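Uncharacterized protein (Candida albicans, PDB 5K04) probably serves as the non-catalytic, helical-repeat subunit of the NatB N-terminal acetyltransferase complex, partnering the NAT3 subunit in acetylating protein N-termini. Local coordinates at residues Thr424-Tyr432 with Leu445-Asn453; Ile515-Gly523 with Thr667-Ile675. One frame throughout, in Å; residues are numbered along the deposited sequence.

How the contacts relate
Contact 1 comes first along the chain and closes before contact 2 opens. Their centres lie about 18 Å apart, on the same side of the chain's centre, and their nearest atoms are about 4 Å apart without touching. Contact 1 is local: residues 424-432, leading into helix 429-434, meet the end of helix 440-445 and the loop that follows. Contact 2 is long-range and joins helix 506-521 to helix 661-682, with 143 residues between its segments. Helix 506-521 ties the two sites together, since its Thr-511 and Lys-514 are hydrogen-bonded to the loop of contact 1 and its last turns form contact 2. Both belong to the all-helical body of this subunit.

Contact 1: residues Thr424-Tyr432 with Leu445-Asn453; sequences TNDLIFPIY and LNYYLTTTN
Leu-449 is the main bump, and the rings of Phe-429 and Tyr-432 form the hollow it fills. Each of its methyls is centred over one ring and also touches the other. CD2 sits over the Phe-429 ring, 3.7 Å from the ring centroid and 9° off the normal. CD1 sits over the Tyr-432 ring, 3.6 Å from its centroid. Both are CH-pi contacts. Tyr-432 has CG anti to its backbone N (chi1 -173°), which carries the ring out toward Leu-445 and Leu-449. There its edge meets Leu-445 O, 3.5 Å from Tyr-432 CE2. Its hydroxyl is hydrogen-bonded to His-442. The loop has a 3-10 segment from Tyr-447 and a type I beta turn from Leu-449 to Thr-452. It lies in the TPR-like family region of the subunit, and Trp-462 of helix 456-485 also packs on Leu-449. Ile-428 CG2 fits into the corner made by Tyr-448 O, 3.4 Å away, and Leu-449 CD2. Ile-428 CD1 reaches Thr-451 OG1 at 3.3 Å. Thr-452 CG2 touches Phe-429 CD2 at 3.6 Å, obliquely. At the far end Asn-425 CB packs against Asn-453 CB at 4.0 Å.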
# COMPACT_ATOMS: atom_id res chain seq x y z
N THR A 424 0.94 -20.72 -17.38
CA THR A 424 0.76 -19.67 -18.38
C THR A 424 1.32 -18.34 -17.87
O THR A 424 0.65 -17.30 -17.85
CB THR A 424 -0.72 -19.55 -18.70
OG1 THR A 424 -1.45 -19.34 -17.48
CG2 THR A 424 -1.23 -20.82 -19.33
N ASN A 425 2.59 -18.36 -17.47
CA ASN A 425 3.18 -17.23 -16.77
C ASN A 425 3.42 -16.04 -17.70
O ASN A 425 3.63 -14.91 -17.22
CB ASN A 425 4.48 -17.70 -16.12
CG ASN A 425 4.30 -19.02 -15.39
OD1 ASN A 425 3.32 -19.23 -14.66
ND2 ASN A 425 5.24 -19.94 -15.61
N ASP A 426 3.30 -16.29 -19.00
CA ASP A 426 3.45 -15.34 -20.09
C ASP A 426 2.41 -14.22 -20.06
O ASP A 426 2.65 -13.14 -20.58
CB ASP A 426 3.29 -16.17 -21.39
CG ASP A 426 4.20 -15.76 -22.45
OD1 ASP A 426 4.23 -14.56 -22.78
OD2 ASP A 426 4.88 -16.65 -23.00
N LEU A 427 1.23 -14.48 -19.47
CA LEU A 427 -0.01 -13.80 -19.84
C LEU A 427 -0.55 -12.86 -18.77
O LEU A 427 -1.62 -12.26 -18.96
CB LEU A 427 -1.09 -14.84 -20.18
CG LEU A 427 -0.73 -15.92 -21.20
CD1 LEU A 427 -1.89 -16.90 -21.38
CD2 LEU A 427 -0.31 -15.29 -22.55
N ILE A 428 0.15 -12.72 -17.66
CA ILE A 428 -0.35 -11.89 -16.56
C ILE A 428 0.05 -10.42 -16.73
O ILE A 428 -0.78 -9.52 -16.59
CB ILE A 428 0.16 -12.49 -15.23
CG1 ILE A 428 -0.42 -13.90 -15.03
CG2 ILE A 428 -0.12 -11.56 -14.08
CD1 ILE A 428 0.02 -14.58 -13.75
N PHE A 429 1.32 -10.17 -17.06
CA PHE A 429 1.81 -8.80 -17.22
C PHE A 429 0.99 -7.94 -18.17
O PHE A 429 0.80 -6.74 -17.87
CB PHE A 429 3.28 -8.83 -17.70
CG PHE A 429 4.26 -8.48 -16.62
CD1 PHE A 429 4.28 -7.21 -16.06
CD2 PHE A 429 5.17 -9.43 -16.16
CE1 PHE A 429 5.18 -6.90 -15.04
CE2 PHE A 429 6.09 -9.12 -15.16
CZ PHE A 429 6.09 -7.86 -14.60
N PRO A 430 0.50 -8.43 -19.31
CA PRO A 430 -0.32 -7.56 -20.16
C PRO A 430 -1.58 -7.05 -19.47
O PRO A 430 -1.99 -5.90 -19.68
CB PRO A 430 -0.64 -8.46 -21.37
CG PRO A 430 0.54 -9.43 -21.43
CD PRO A 430 0.81 -9.72 -19.97
N ILE A 431 -2.18 -7.87 -18.61
CA ILE A 431 -3.38 -7.47 -17.89
C ILE A 431 -3.05 -6.43 -16.83
O ILE A 431 -3.70 -5.38 -16.74
CB ILE A 431 -4.05 -8.71 -17.27
CG1 ILE A 431 -4.39 -9.72 -18.37
CG2 ILE A 431 -5.29 -8.31 -16.49
CD1 ILE A 431 -4.69 -11.10 -17.85
N TYR A 432 -2.04 -6.72 -16.01
CA TYR A 432 -1.53 -5.81 -14.98
C TYR A 432 -1.22 -4.44 -15.56
O TYR A 432 -1.63 -3.40 -15.01
CB TYR A 432 -0.28 -6.43 -14.35
CG TYR A 432 0.33 -5.74 -13.14
CD1 TYR A 432 1.25 -4.70 -13.28
CD2 TYR A 432 0.03 -6.17 -11.86
CE1 TYR A 432 1.83 -4.08 -12.16
CE2 TYR A 432 0.60 -5.56 -10.74
CZ TYR A 432 1.50 -4.53 -10.89
OH TYR A 432 2.04 -3.95 -9.76
N LEU A 445 -0.40 -4.39 -5.23
CA LEU A 445 -0.88 -5.30 -6.28
C LEU A 445 0.21 -6.15 -6.94
O LEU A 445 -0.11 -7.06 -7.71
CB LEU A 445 -1.61 -4.48 -7.37
CG LEU A 445 -2.86 -3.78 -6.81
CD1 LEU A 445 -3.50 -2.87 -7.85
CD2 LEU A 445 -3.87 -4.83 -6.26
N ASN A 446 1.47 -5.81 -6.71
CA ASN A 446 2.68 -6.54 -7.07
C ASN A 446 2.53 -8.05 -7.14
O ASN A 446 2.99 -8.71 -8.08
CB ASN A 446 3.69 -6.20 -5.99
CG ASN A 446 5.05 -6.43 -6.38
OD1 ASN A 446 5.31 -7.23 -7.26
ND2 ASN A 446 5.97 -5.75 -5.70
N TYR A 447 1.98 -8.59 -6.05
CA TYR A 447 1.94 -10.03 -5.83
C TYR A 447 1.16 -10.75 -6.92
O TYR A 447 1.33 -11.97 -7.07
CB TYR A 447 1.35 -10.29 -4.46
CG TYR A 447 -0.16 -10.11 -4.39
CD1 TYR A 447 -1.03 -11.16 -4.71
CD2 TYR A 447 -0.73 -8.89 -4.00
CE1 TYR A 447 -2.44 -11.01 -4.64
CE2 TYR A 447 -2.14 -8.73 -3.93
CZ TYR A 447 -2.98 -9.79 -4.26
OH TYR A 447 -4.35 -9.64 -4.19
N TYR A 448 0.30 -10.04 -7.66
CA TYR A 448 -0.36 -10.62 -8.83
C TYR A 448 0.65 -11.07 -9.88
O TYR A 448 0.31 -11.89 -10.74
CB TYR A 448 -1.35 -9.62 -9.46
CG TYR A 448 -2.71 -9.56 -8.80
CD1 TYR A 448 -3.69 -10.52 -9.06
CD2 TYR A 448 -3.00 -8.55 -7.90
CE1 TYR A 448 -4.94 -10.48 -8.44
CE2 TYR A 448 -4.24 -8.49 -7.26
CZ TYR A 448 -5.21 -9.46 -7.54
OH TYR A 448 -6.42 -9.39 -6.91
N LEU A 449 1.88 -10.55 -9.84
CA LEU A 449 2.94 -10.92 -10.77
C LEU A 449 3.83 -12.04 -10.24
O LEU A 449 4.84 -12.36 -10.87
CB LEU A 449 3.78 -9.69 -11.09
CG LEU A 449 3.02 -8.47 -11.65
CD1 LEU A 449 3.89 -7.22 -11.57
CD2 LEU A 449 2.56 -8.73 -13.10
N THR A 450 3.46 -12.63 -9.10
CA THR A 450 4.29 -13.64 -8.43
C THR A 450 4.80 -14.71 -9.40
O THR A 450 5.99 -15.06 -9.38
CB THR A 450 3.47 -14.27 -7.30
OG1 THR A 450 3.15 -13.27 -6.31
CG2 THR A 450 4.21 -15.44 -6.65
N THR A 451 3.92 -15.25 -10.25
CA THR A 451 4.24 -16.39 -11.11
C THR A 451 4.77 -15.99 -12.48
O THR A 451 5.05 -16.87 -13.30
CB THR A 451 3.00 -17.27 -11.31
OG1 THR A 451 1.98 -16.52 -12.00
CG2 THR A 451 2.44 -17.75 -9.97
N THR A 452 4.91 -14.70 -12.76
CA THR A 452 5.42 -14.26 -14.05
C THR A 452 6.80 -14.85 -14.32
O THR A 452 7.60 -15.06 -13.40
CB THR A 452 5.45 -12.72 -14.11
OG1 THR A 452 6.13 -12.21 -12.96
CG2 THR A 452 4.02 -12.18 -14.13
N ASN A 453 7.07 -15.10 -15.61
CA ASN A 453 8.23 -15.80 -16.17
C ASN A 453 9.48 -14.91 -16.16
O ASN A 453 9.38 -13.69 -16.30
CB ASN A 453 7.92 -16.24 -17.61
CG ASN A 453 7.43 -15.09 -18.48
OD1 ASN A 453 6.49 -14.37 -18.14
ND2 ASN A 453 8.10 -14.90 -19.63

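Contact 2: residues Ile515-Gly523 with Thr667-Ile675; sequences ILQISTILG and TNLVEFIKI
Gln-517 reaches across to Glu-671 where two helices of the all-helical subunit pack. The segments 515-521 of helix 506-521 and 667-675 of helix 661-682 approach to 9.2 Å between axes and cross at 66°. With chi1 at 172° the Gln-517 chain leaves its own helix and stretches to Glu-671. There NE2 donates to Glu-671 OE1 at 3.1 Å, with an N-H...O angle of 170°. The acceptor lies near the amide plane, but the donor comes from above the carboxylate plane. The side chains of Glu-671 and Gln-517 cross at about a right angle. The carboxylate is buried and has further partners on helix 571-584: OE1 makes a salt bridge with Lys-577, and OE2 is hydrogen-bonded to Tyr-581. Lys-577 is also hydrogen-bonded to Asn-668 OD1, and its positive charge would probably help to stabilise the carboxylate. Thr-667 CG2 lies over one face of the Gln-517 amide, 3.5 Å from its OE1. Ile-521 supplies the apolar part. Its CD1, at the chain end, comes within 3.6 Å of that same Thr-667 methyl, CG2. Ile-521 CG1 meets Val-670 CG1 at 4.0 Å. Lys-674 bends at chi2 and lays its aliphatic chain along the C-terminal end of helix 506-521. Its CG is 3.6 Å from Thr-520 O, and its CE is 3.6 Å from Ile-521 O.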
# COMPACT_ATOMS: atom_id res chain seq x y z
N ILE A 515 13.91 -9.58 -8.92
CA ILE A 515 14.96 -9.03 -9.77
C ILE A 515 16.20 -9.91 -9.73
O ILE A 515 16.83 -10.19 -10.77
CB ILE A 515 15.29 -7.60 -9.33
CG1 ILE A 515 14.15 -6.65 -9.74
CG2 ILE A 515 16.66 -7.16 -9.87
CD1 ILE A 515 14.18 -5.33 -8.98
N LEU A 516 16.60 -10.33 -8.53
CA LEU A 516 17.78 -11.17 -8.40
C LEU A 516 17.59 -12.49 -9.14
O LEU A 516 18.45 -12.91 -9.91
CB LEU A 516 18.06 -11.40 -6.92
CG LEU A 516 18.55 -10.16 -6.18
CD1 LEU A 516 18.48 -10.35 -4.66
CD2 LEU A 516 19.96 -9.85 -6.64
N GLN A 517 16.43 -13.12 -8.96
CA GLN A 517 16.18 -14.43 -9.55
C GLN A 517 16.28 -14.38 -11.07
O GLN A 517 16.97 -15.19 -11.68
CB GLN A 517 14.80 -14.95 -9.12
CG GLN A 517 14.39 -16.22 -9.86
CD GLN A 517 13.07 -16.78 -9.38
OE1 GLN A 517 12.00 -16.39 -9.85
NE2 GLN A 517 13.14 -17.72 -8.43
N ILE A 518 15.58 -13.42 -11.68
CA ILE A 518 15.60 -13.30 -13.14
C ILE A 518 16.98 -12.89 -13.62
O ILE A 518 17.49 -13.42 -14.63
CB ILE A 518 14.49 -12.30 -13.57
CG1 ILE A 518 13.14 -12.76 -12.99
CG2 ILE A 518 14.40 -12.15 -15.10
CD1 ILE A 518 12.03 -11.76 -13.23
N SER A 519 17.64 -11.97 -12.90
CA SER A 519 19.01 -11.60 -13.24
C SER A 519 19.93 -12.82 -13.30
O SER A 519 20.75 -12.92 -14.21
CB SER A 519 19.55 -10.58 -12.23
OG SER A 519 19.08 -9.29 -12.54
N THR A 520 19.83 -13.74 -12.32
CA THR A 520 20.76 -14.87 -12.32
C THR A 520 20.35 -15.94 -13.33
O THR A 520 21.22 -16.63 -13.88
CB THR A 520 20.90 -15.51 -10.92
OG1 THR A 520 19.76 -16.31 -10.63
CG2 THR A 520 21.05 -14.45 -9.85
N ILE A 521 19.06 -16.08 -13.60
CA ILE A 521 18.60 -17.05 -14.60
C ILE A 521 19.04 -16.62 -15.99
O ILE A 521 19.68 -17.39 -16.72
CB ILE A 521 17.08 -17.21 -14.51
CG1 ILE A 521 16.72 -18.04 -13.28
CG2 ILE A 521 16.54 -17.83 -15.77
CD1 ILE A 521 15.25 -18.01 -12.97
N LEU A 522 18.68 -15.40 -16.38
CA LEU A 522 19.37 -14.75 -17.49
C LEU A 522 20.81 -14.48 -17.05
O LEU A 522 21.19 -14.70 -15.91
CB LEU A 522 18.65 -13.46 -17.89
CG LEU A 522 17.11 -13.52 -17.95
CD1 LEU A 522 16.51 -12.14 -18.22
CD2 LEU A 522 16.59 -14.55 -18.97
N GLY A 523 21.64 -14.03 -17.97
CA GLY A 523 23.02 -13.82 -17.55
C GLY A 523 23.36 -12.39 -17.23
O GLY A 523 24.53 -11.99 -17.32
N THR A 667 11.68 -23.04 -11.90
CA THR A 667 12.39 -21.76 -11.88
C THR A 667 13.34 -21.70 -10.70
O THR A 667 14.47 -21.20 -10.82
CB THR A 667 11.38 -20.60 -11.84
OG1 THR A 667 10.53 -20.65 -12.99
CG2 THR A 667 12.07 -19.27 -11.84
N ASN A 668 12.92 -22.24 -9.55
CA ASN A 668 13.78 -22.21 -8.37
C ASN A 668 14.92 -23.20 -8.50
O ASN A 668 16.04 -22.92 -8.05
CB ASN A 668 12.96 -22.50 -7.12
CG ASN A 668 12.19 -21.27 -6.63
OD1 ASN A 668 12.60 -20.13 -6.88
ND2 ASN A 668 11.09 -21.51 -5.93
N LEU A 669 14.66 -24.35 -9.12
CA LEU A 669 15.73 -25.28 -9.43
C LEU A 669 16.76 -24.65 -10.36
O LEU A 669 17.97 -24.81 -10.16
CB LEU A 669 15.18 -26.57 -10.05
CG LEU A 669 16.30 -27.58 -10.36
CD1 LEU A 669 17.02 -27.99 -9.06
CD2 LEU A 669 15.79 -28.81 -11.09
N VAL A 670 16.30 -23.94 -11.40
CA VAL A 670 17.24 -23.33 -12.35
C VAL A 670 18.13 -22.33 -11.64
O VAL A 670 19.35 -22.29 -11.84
CB VAL A 670 16.49 -22.67 -13.53
CG1 VAL A 670 17.44 -21.83 -14.36
CG2 VAL A 670 15.86 -23.69 -14.43
N GLU A 671 17.51 -21.49 -10.79
CA GLU A 671 18.25 -20.48 -10.04
C GLU A 671 19.26 -21.13 -9.11
O GLU A 671 20.41 -20.68 -8.99
CB GLU A 671 17.26 -19.61 -9.26
CG GLU A 671 17.87 -18.61 -8.28
CD GLU A 671 16.80 -17.87 -7.44
OE1 GLU A 671 15.82 -18.51 -7.00
OE2 GLU A 671 16.96 -16.65 -7.22
N PHE A 672 18.85 -22.22 -8.45
CA PHE A 672 19.75 -22.94 -7.55
C PHE A 672 20.97 -23.47 -8.30
O PHE A 672 22.09 -23.45 -7.77
CB PHE A 672 18.99 -24.07 -6.86
CG PHE A 672 19.88 -25.03 -6.10
CD1 PHE A 672 20.44 -26.14 -6.74
CD2 PHE A 672 20.15 -24.82 -4.76
CE1 PHE A 672 21.26 -27.02 -6.04
CE2 PHE A 672 20.98 -25.70 -4.06
CZ PHE A 672 21.53 -26.80 -4.70
N ILE A 673 20.77 -23.96 -9.52
CA ILE A 673 21.90 -24.49 -10.29
C ILE A 673 22.81 -23.37 -10.75
O ILE A 673 24.03 -23.51 -10.78
CB ILE A 673 21.38 -25.32 -11.47
CG1 ILE A 673 20.63 -26.54 -10.95
CG2 ILE A 673 22.53 -25.76 -12.37
CD1 ILE A 673 19.81 -27.20 -12.01
N LYS A 674 22.22 -22.22 -11.12
CA LYS A 674 23.05 -21.06 -11.45
C LYS A 674 23.93 -20.67 -10.27
O LYS A 674 25.10 -20.31 -10.45
CB LYS A 674 22.17 -19.88 -11.88
CG LYS A 674 21.33 -20.10 -13.13
CD LYS A 674 22.18 -20.30 -14.36
CE LYS A 674 21.31 -20.37 -15.60
NZ LYS A 674 22.14 -20.54 -16.84
N ILE A 675 23.38 -20.72 -9.06
CA ILE A 675 24.13 -20.36 -7.86
C ILE A 675 25.20 -21.42 -7.55
O ILE A 675 26.32 -21.09 -7.15
CB ILE A 675 23.15 -20.15 -6.69
CG1 ILE A 675 22.29 -18.91 -6.96
CG2 ILE A 675 23.85 -20.02 -5.34
CD1 ILE A 675 21.14 -18.75 -5.99